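Local coordinates for protein citryl-spermidine/3,4-dihydroxybenzoyl-citryl-spermidine:spermidine ligase (Bacillus anthracis, PDB 3TO3) that catalyses ATP-dependent condensation of spermidine with citryl-spermidine or its dihydroxybenzoyl derivative in the biosynthesis of the siderophore petrobactin, at residues Val385-Asn388 / Gly389-Ala392; Pro399-Asp402 / Ala403-Asn406; Glu411-Leu414 / Arg415-Gln419; Val517-Leu520 / Ala521-Leu524. One frame throughout, in Å; residues are numbered along the deposited sequence.

Interaction 1 (Val385-Asn388 / Gly389-Ala392); sequences VPFN and GLYA. With ATP (adenosine-5'-triphosphate), chain E.
G389 N bonds P386 O (2.7 Å, N-H...O 134°) and L390 N bonds F387 O (3.0 Å), and a weak bond from Y391 N to N388 O continues this i to i+3 winding just after strand 383-386. L390 serves the apolar side, putting CD1 over one face of the F387 ring, 3.7 Å from its centroid and shifted toward the rim, a CH-pi contact. Its other methyl, CD2, meets V385 CG1 at 3.9 Å. N388 and Y391 point to the nucleotide. Here the Y391 ring, its CG held between the backbone N and the carbonyl carbon (chi1 43°), folds back along the turn and lies against N388, whose CA is 4.0 Å from the ring centroid, over the face. That fold carries the phenol to the adenine, where ATP N6 donates to Y391 OH at 3.1 Å, approaching near the ring plane. N516 OD1 of helix 502-528 also bonds the hydroxyl, while Q282 OE1 holds N388 ND2. N388 CB lies 3.4 Å from ATP N6. The phenol oxygen thus accepts from the exocyclic amine of adenine and bonds N516 as well, which, with the packing on N388, probably holds the ring in place for adenine.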
# COMPACT_ATOMS: atom_id res chain seq x y z
N VAL B 385 7.95 -16.38 31.10
CA VAL B 385 6.91 -16.53 30.10
C VAL B 385 6.31 -15.15 29.85
O VAL B 385 6.10 -14.38 30.78
CB VAL B 385 5.82 -17.57 30.60
CG1 VAL B 385 5.30 -17.20 31.96
CG2 VAL B 385 4.66 -17.63 29.65
N PRO B 386 6.00 -14.83 28.59
CA PRO B 386 5.27 -13.59 28.30
C PRO B 386 3.93 -13.57 29.01
O PRO B 386 3.25 -14.59 29.06
CB PRO B 386 5.05 -13.63 26.79
CG PRO B 386 5.52 -14.97 26.32
CD PRO B 386 6.44 -15.53 27.36
N PHE B 387 3.54 -12.42 29.54
CA PHE B 387 2.41 -12.40 30.44
C PHE B 387 1.10 -12.82 29.76
O PHE B 387 0.32 -13.54 30.35
CB PHE B 387 2.31 -11.07 31.16
CG PHE B 387 1.40 -11.08 32.35
CD1 PHE B 387 1.89 -11.38 33.60
CD2 PHE B 387 0.05 -10.81 32.22
CE1 PHE B 387 1.06 -11.38 34.71
CE2 PHE B 387 -0.78 -10.82 33.31
CZ PHE B 387 -0.27 -11.09 34.56
N ASN B 388 0.87 -12.42 28.52
CA ASN B 388 -0.29 -12.93 27.80
C ASN B 388 -0.24 -14.46 27.53
O ASN B 388 -1.24 -15.08 27.21
CB ASN B 388 -0.55 -12.16 26.50
CG ASN B 388 0.58 -12.31 25.49
OD1 ASN B 388 1.77 -12.28 25.84
ND2 ASN B 388 0.21 -12.47 24.22
N GLY B 389 0.93 -15.06 27.67
CA GLY B 389 0.98 -16.51 27.65
C GLY B 389 0.12 -17.16 28.72
O GLY B 389 -0.45 -18.23 28.52
N LEU B 390 -0.00 -16.50 29.87
CA LEU B 390 -0.75 -17.08 30.98
C LEU B 390 -2.21 -17.42 30.65
O LEU B 390 -2.80 -18.31 31.26
CB LEU B 390 -0.66 -16.17 32.19
CG LEU B 390 0.78 -15.84 32.64
CD1 LEU B 390 0.76 -14.82 33.73
CD2 LEU B 390 1.60 -17.03 33.06
N TYR B 391 -2.83 -16.66 29.77
CA TYR B 391 -4.15 -16.98 29.24
C TYR B 391 -4.19 -17.61 27.85
O TYR B 391 -5.25 -17.75 27.28
CB TYR B 391 -5.15 -15.82 29.41
CG TYR B 391 -4.61 -14.45 29.08
CD1 TYR B 391 -4.67 -13.94 27.78
CD2 TYR B 391 -4.06 -13.65 30.08
CE1 TYR B 391 -4.18 -12.65 27.46
CE2 TYR B 391 -3.55 -12.35 29.78
CZ TYR B 391 -3.64 -11.85 28.47
OH TYR B 391 -3.16 -10.58 28.18
N ALA B 392 -3.03 -17.90 27.27
CA ALA B 392 -3.00 -18.63 25.99
C ALA B 392 -3.47 -20.07 26.15
O ALA B 392 -3.42 -20.63 27.24
CB ALA B 392 -1.59 -18.61 25.37
PB ATP E . 6.09 -3.20 20.57
O1B ATP E . 6.89 -3.32 19.30
O2B ATP E . 5.82 -1.75 20.86
O3B ATP E . 6.86 -3.89 21.75
PA ATP E . 3.67 -3.57 19.38
O1A ATP E . 4.36 -2.89 18.21
O2A ATP E . 2.61 -2.68 20.03
O3A ATP E . 4.72 -3.96 20.45
O5' ATP E . 2.99 -4.87 18.82
C5' ATP E . 2.83 -5.98 19.61
C4' ATP E . 1.89 -6.95 19.17
O4' ATP E . 1.49 -7.80 20.30
C3' ATP E . 0.65 -6.30 18.69
O3' ATP E . 0.43 -6.64 17.38
C2' ATP E . -0.42 -6.81 19.56
O2' ATP E . -1.58 -6.99 18.87
C1' ATP E . 0.15 -8.11 20.03
N9 ATP E . -0.51 -8.71 21.16
C8 ATP E . -0.93 -9.99 21.19
N7 ATP E . -1.50 -10.21 22.38
C5 ATP E . -1.43 -9.08 23.12
C6 ATP E . -1.86 -8.75 24.42
N6 ATP E . -2.51 -9.75 25.22
N1 ATP E . -1.64 -7.50 24.89
C2 ATP E . -1.03 -6.58 24.12
N3 ATP E . -0.61 -6.86 22.86
C4 ATP E . -0.80 -8.10 22.34

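Interaction 2 (Pro399-Asp402 / Ala403-Asn406); sequences PIID and AWLN
From P399 the chain makes a type I turn to D402, whose N bonds P399 O, and the carbonyls of I401 and D402 then start the hydrogen bonding of helix 402-408 with L405 and N406. I400 takes part through its carbonyl: one water donates to I400 O and accepts from A403 N at 2.7 Å, and a second does the same for W404 N at 3.0 Å. That second water also lies 3.1 Å above one face of the W404 ring, offset toward the rim. I401 follows with two branches doing different work. CG2 meets W404 CE3 at 3.9 Å, the two side chains crossing at about a right angle, whereas CG1, wedged between backbone N and carbonyl carbon (chi1 60°), reaches L405 CD1, also at 3.9 Å. From L405 N to I401 O the distance is 3.0 Å. D402 closes the segment: its OD1 is bonded to Y528 OH, and OD2 stands 3.4 Å from N406 ND2 with the carboxylate and amide planes 82° apart. Water therefore serves two amides of the first helical turn, and a carboxylate beside them would be expected to suit the positive end of the helix dipole.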
# COMPACT_ATOMS: atom_id res chain seq x y z
N PRO B 399 -5.56 -24.79 28.37
CA PRO B 399 -4.74 -23.65 28.78
C PRO B 399 -3.29 -24.09 28.93
O PRO B 399 -3.04 -25.18 29.44
CB PRO B 399 -5.32 -23.29 30.15
CG PRO B 399 -6.75 -23.77 30.07
CD PRO B 399 -6.61 -25.08 29.36
N ILE B 400 -2.35 -23.28 28.48
CA ILE B 400 -0.96 -23.68 28.62
C ILE B 400 -0.49 -23.68 30.09
O ILE B 400 0.49 -24.34 30.41
CB ILE B 400 -0.00 -22.83 27.75
CG1 ILE B 400 0.16 -21.45 28.35
CG2 ILE B 400 -0.44 -22.78 26.29
CD1 ILE B 400 1.59 -21.07 28.45
N ILE B 401 -1.22 -23.01 30.99
CA ILE B 401 -0.84 -23.04 32.40
C ILE B 401 -1.38 -24.27 33.11
O ILE B 401 -1.22 -24.41 34.33
CB ILE B 401 -1.23 -21.74 33.21
CG1 ILE B 401 -2.73 -21.49 33.19
CG2 ILE B 401 -0.47 -20.51 32.69
CD1 ILE B 401 -3.16 -20.30 34.03
N ASP B 402 -2.02 -25.16 32.35
CA ASP B 402 -2.74 -26.28 32.95
C ASP B 402 -1.89 -27.09 33.94
O ASP B 402 -2.28 -27.23 35.11
CB ASP B 402 -3.35 -27.17 31.87
CG ASP B 402 -4.15 -28.35 32.46
OD1 ASP B 402 -5.32 -28.13 32.86
OD2 ASP B 402 -3.62 -29.49 32.49
N ALA B 403 -0.73 -27.59 33.52
CA ALA B 403 0.12 -28.35 34.43
C ALA B 403 0.40 -27.55 35.71
O ALA B 403 0.29 -28.09 36.79
CB ALA B 403 1.42 -28.79 33.78
N TRP B 404 0.74 -26.28 35.59
CA TRP B 404 1.00 -25.49 36.79
C TRP B 404 -0.19 -25.46 37.73
O TRP B 404 -0.03 -25.56 38.95
CB TRP B 404 1.41 -24.05 36.44
CG TRP B 404 2.67 -23.97 35.65
CD1 TRP B 404 3.59 -24.97 35.46
CD2 TRP B 404 3.13 -22.84 34.92
NE1 TRP B 404 4.61 -24.51 34.66
CE2 TRP B 404 4.35 -23.21 34.31
CE3 TRP B 404 2.64 -21.54 34.72
CZ2 TRP B 404 5.09 -22.33 33.53
CZ3 TRP B 404 3.37 -20.67 33.94
CH2 TRP B 404 4.59 -21.06 33.35
N LEU B 405 -1.38 -25.26 37.18
CA LEU B 405 -2.55 -25.19 38.03
C LEU B 405 -2.74 -26.51 38.79
O LEU B 405 -3.07 -26.49 39.97
CB LEU B 405 -3.83 -24.80 37.27
CG LEU B 405 -3.84 -23.45 36.56
CD1 LEU B 405 -5.14 -23.25 35.75
CD2 LEU B 405 -3.66 -22.34 37.58
N ASN B 406 -2.51 -27.63 38.10
CA ASN B 406 -2.63 -28.95 38.72
C ASN B 406 -1.61 -29.10 39.86
O ASN B 406 -1.92 -29.64 40.93
CB ASN B 406 -2.46 -30.08 37.68
CG ASN B 406 -3.59 -30.13 36.65
OD1 ASN B 406 -4.63 -29.48 36.81
ND2 ASN B 406 -3.39 -30.90 35.59
O HOH W 1 1.86 -25.52 32.92
O HOH W 2 -0.00 -27.52 30.94

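Interaction 3 (Glu411-Leu414 / Arg415-Gln419); sequences ENWL and RLLIQ
W413 overlaps L417 one turn on: the two side chains run alongside each other in the same direction, and the six-membered end of the indole touches the leucine through CZ3, 3.8 Å from L417 CD2, while L417 CB sits over one face of the ring system. Both CG atoms stand anti to their backbone nitrogens (chi1 -172° for W413), which sends the pair out side by side. The indole nitrogen is taken by G450 O. L414 and I418 repeat the arrangement on another strip of the helix, meeting methyl to methyl where L414 CD1 comes 4.0 Å from I418 CD1. All of this rests on regular alpha-helical geometry within helix 410-432, where R415, L416, L417 and I418 each donate their amide to the carbonyl four residues earlier; the bond from I418 N to L414 O is 3.0 Å long. The same i to i+4 spacing serves a salt bridge at the more exposed side. E411 and R415 stretch out together, and one carboxylate oxygen takes both donors: R415 NE reaches E411 OE1 at 3.0 Å on its anti lone pair, and R415 NH2 reaches E411 OE1 at 3.2 Å, 30° out of the carboxylate plane. OE1 is nearly coplanar with the guanidinium, although the carboxylate itself is turned 50° from it. With three carboxylate partners the guanidinium is probably held in rotation: two further acids, E541 and E542 on helix 532-547, pair with R415 NH2 and NH1 respectively.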
# COMPACT_ATOMS: atom_id res chain seq x y z
N GLU B 411 -6.21 -21.51 43.36
CA GLU B 411 -6.25 -20.37 44.25
C GLU B 411 -4.83 -19.99 44.68
O GLU B 411 -4.49 -18.82 44.66
CB GLU B 411 -7.14 -20.60 45.47
CG GLU B 411 -7.25 -19.36 46.36
CD GLU B 411 -8.05 -19.57 47.64
OE1 GLU B 411 -7.88 -18.77 48.57
OE2 GLU B 411 -8.86 -20.53 47.72
N ASN B 412 -4.01 -20.96 45.04
CA ASN B 412 -2.64 -20.62 45.44
C ASN B 412 -1.83 -19.99 44.34
O ASN B 412 -1.04 -19.09 44.59
CB ASN B 412 -1.86 -21.83 45.97
CG ASN B 412 -2.49 -22.42 47.19
OD1 ASN B 412 -3.22 -21.74 47.91
ND2 ASN B 412 -2.24 -23.71 47.42
N TRP B 413 -2.01 -20.49 43.12
CA TRP B 413 -1.24 -19.99 42.00
C TRP B 413 -1.68 -18.56 41.69
O TRP B 413 -0.86 -17.68 41.48
CB TRP B 413 -1.40 -20.90 40.78
CG TRP B 413 -0.48 -20.55 39.64
CD1 TRP B 413 0.79 -21.01 39.45
CD2 TRP B 413 -0.75 -19.66 38.56
NE1 TRP B 413 1.33 -20.47 38.31
CE2 TRP B 413 0.40 -19.64 37.74
CE3 TRP B 413 -1.86 -18.88 38.20
CZ2 TRP B 413 0.48 -18.86 36.58
CZ3 TRP B 413 -1.79 -18.11 37.06
CH2 TRP B 413 -0.62 -18.11 36.26
N LEU B 414 -2.98 -18.33 41.68
CA LEU B 414 -3.52 -17.01 41.37
C LEU B 414 -3.11 -15.97 42.44
O LEU B 414 -2.75 -14.85 42.11
CB LEU B 414 -5.04 -17.07 41.21
CG LEU B 414 -5.80 -15.79 40.93
CD1 LEU B 414 -5.33 -15.11 39.62
CD2 LEU B 414 -7.28 -16.08 40.90
N ARG B 415 -3.14 -16.35 43.71
CA ARG B 415 -2.65 -15.44 44.74
C ARG B 415 -1.16 -15.09 44.56
O ARG B 415 -0.79 -13.92 44.60
CB ARG B 415 -2.86 -16.02 46.12
CG ARG B 415 -4.30 -16.17 46.47
CD ARG B 415 -4.44 -16.53 47.94
NE ARG B 415 -5.84 -16.56 48.31
CZ ARG B 415 -6.52 -15.49 48.70
NH1 ARG B 415 -5.92 -14.31 48.77
NH2 ARG B 415 -7.80 -15.59 49.03
N LEU B 416 -0.31 -16.10 44.39
CA LEU B 416 1.10 -15.79 44.11
C LEU B 416 1.25 -14.88 42.91
O LEU B 416 2.10 -14.01 42.92
CB LEU B 416 1.92 -17.03 43.89
CG LEU B 416 2.20 -17.71 45.21
CD1 LEU B 416 2.31 -19.24 45.02
CD2 LEU B 416 3.44 -17.07 45.83
N LEU B 417 0.44 -15.11 41.87
CA LEU B 417 0.57 -14.35 40.64
C LEU B 417 0.28 -12.88 40.92
O LEU B 417 1.06 -12.01 40.57
CB LEU B 417 -0.36 -14.88 39.53
CG LEU B 417 -0.24 -14.06 38.24
CD1 LEU B 417 1.12 -14.27 37.49
CD2 LEU B 417 -1.43 -14.33 37.31
N ILE B 418 -0.86 -12.64 41.56
CA ILE B 418 -1.27 -11.30 41.92
C ILE B 418 -0.19 -10.65 42.81
O ILE B 418 0.19 -9.49 42.57
CB ILE B 418 -2.61 -11.34 42.69
CG1 ILE B 418 -3.71 -12.01 41.85
CG2 ILE B 418 -3.03 -9.97 43.08
CD1 ILE B 418 -3.87 -11.44 40.51
N GLN B 419 0.30 -11.39 43.81
CA GLN B 419 1.26 -10.84 44.78
C GLN B 419 2.58 -10.44 44.16
O GLN B 419 3.17 -9.46 44.57
CB GLN B 419 1.52 -11.77 45.97
CG GLN B 419 0.33 -12.01 46.85
CD GLN B 419 0.70 -12.66 48.17
OE1 GLN B 419 1.81 -13.16 48.35
NE2 GLN B 419 -0.23 -12.64 49.12

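Interaction 4 (Val517-Leu520 / Ala521-Leu524); sequences VGEL and AFVL
F522 lies back over the turn that precedes it, and its atoms meet G518 and E519 in order. CB rests 3.3 Å from E519 O. CG, anti to the carbonyl carbon (chi1 -69°), moves beside the backbone N and comes to 3.7 Å from G518 O. CD2 stays near the same oxygen, 3.6 Å from G518 O, and CE2 lies a little farther from it; the carbonyl oxygen therefore sits over one face of the ring, offset toward the rim. At the ring edge and in its plane, CD2 also meets the carboxylate of E519, whose OE2 is 3.9 Å away with the planes of the two groups 74° apart. Such an edge approach presents weakly positive ring hydrogens to a negative oxygen and is probably mildly attractive. The stronger partner of the E519 carboxylate is R80, which forms a salt bridge with OE1, and the bend of the glutamate chain at chi2 (-72°) brings its tip round toward F522. Smaller groups fill in along the backbone: A521 CB lies 3.4 Å from G518 O, and V523 CG2 approaches E519 O. L520 and L524 touch loosely, with 4.4 Å between L520 CG and L524 CD1. Amides of F522, V523 and L524 bond to the carbonyls of G518, E519 and L520, the last pair at 2.9 Å between L524 N and L520 O. This is the i to i+4 pattern of an alpha-helix, here a largely buried part of helix 502-528, which packs E519 and V523 against the ATP-binding Y391, and sets V517, A521 and L524 against F535 of helix 532-547.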
# COMPACT_ATOMS: atom_id res chain seq x y z
N VAL B 517 -5.41 -8.77 32.60
CA VAL B 517 -5.54 -9.74 33.68
C VAL B 517 -6.92 -10.36 33.67
O VAL B 517 -7.11 -11.48 34.11
CB VAL B 517 -5.21 -9.11 35.08
CG1 VAL B 517 -5.74 -9.93 36.19
CG2 VAL B 517 -3.72 -8.90 35.26
N GLY B 518 -7.88 -9.63 33.11
CA GLY B 518 -9.25 -10.08 33.01
C GLY B 518 -9.41 -11.27 32.08
O GLY B 518 -10.29 -12.10 32.28
N GLU B 519 -8.56 -11.36 31.06
CA GLU B 519 -8.61 -12.49 30.13
C GLU B 519 -8.33 -13.80 30.85
O GLU B 519 -8.92 -14.83 30.54
CB GLU B 519 -7.60 -12.31 29.00
CG GLU B 519 -7.89 -11.12 28.09
CD GLU B 519 -9.10 -11.31 27.16
OE1 GLU B 519 -9.59 -10.27 26.65
OE2 GLU B 519 -9.54 -12.48 26.92
N LEU B 520 -7.42 -13.76 31.82
CA LEU B 520 -7.16 -14.95 32.66
C LEU B 520 -8.42 -15.39 33.44
O LEU B 520 -8.73 -16.57 33.49
CB LEU B 520 -5.99 -14.69 33.62
CG LEU B 520 -5.51 -15.84 34.52
CD1 LEU B 520 -5.00 -17.06 33.68
CD2 LEU B 520 -4.44 -15.33 35.47
N ALA B 521 -9.14 -14.44 34.03
CA ALA B 521 -10.38 -14.74 34.73
C ALA B 521 -11.38 -15.46 33.81
O ALA B 521 -12.06 -16.39 34.22
CB ALA B 521 -11.00 -13.46 35.30
N PHE B 522 -11.44 -15.05 32.56
CA PHE B 522 -12.26 -15.78 31.58
C PHE B 522 -11.84 -17.24 31.37
O PHE B 522 -12.68 -18.13 31.25
CB PHE B 522 -12.23 -15.06 30.23
CG PHE B 522 -12.94 -13.75 30.22
CD1 PHE B 522 -14.08 -13.56 30.98
CD2 PHE B 522 -12.46 -12.69 29.46
CE1 PHE B 522 -14.72 -12.34 30.96
CE2 PHE B 522 -13.09 -11.49 29.46
CZ PHE B 522 -14.22 -11.31 30.20
N VAL B 523 -10.53 -17.48 31.29
CA VAL B 523 -10.00 -18.80 31.08
C VAL B 523 -10.28 -19.68 32.29
O VAL B 523 -10.73 -20.80 32.17
CB VAL B 523 -8.49 -18.76 30.77
CG1 VAL B 523 -7.91 -20.14 30.89
CG2 VAL B 523 -8.26 -18.23 29.37
N LEU B 524 -10.08 -19.12 33.48
CA LEU B 524 -10.31 -19.88 34.68
C LEU B 524 -11.78 -20.27 34.80
O LEU B 524 -12.09 -21.43 35.08
CB LEU B 524 -9.80 -19.13 35.92
CG LEU B 524 -8.28 -18.91 35.97
CD1 LEU B 524 -7.91 -18.26 37.27
CD2 LEU B 524 -7.46 -20.22 35.76

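How the interactions relate
From the N terminus the four contacts come in series, each within one continuous run of chain, so none nests within or crosses another. Interaction 1 turns off strand 383-386 at the adenine; the loop beyond it comes back where A392 O meets I400 N at 3.1 Å, a probable hydrogen bond, at the start of interaction 2. Helix 402-408 leads directly into helix 410-432, and W404 and L405 pack on W413 of interaction 3. Interaction 4, about a hundred residues later, joins all three: L520 touches L390, I401 and L417, and E519 packs on Y391. Together they bind the nucleotide-contacting turn to three helices.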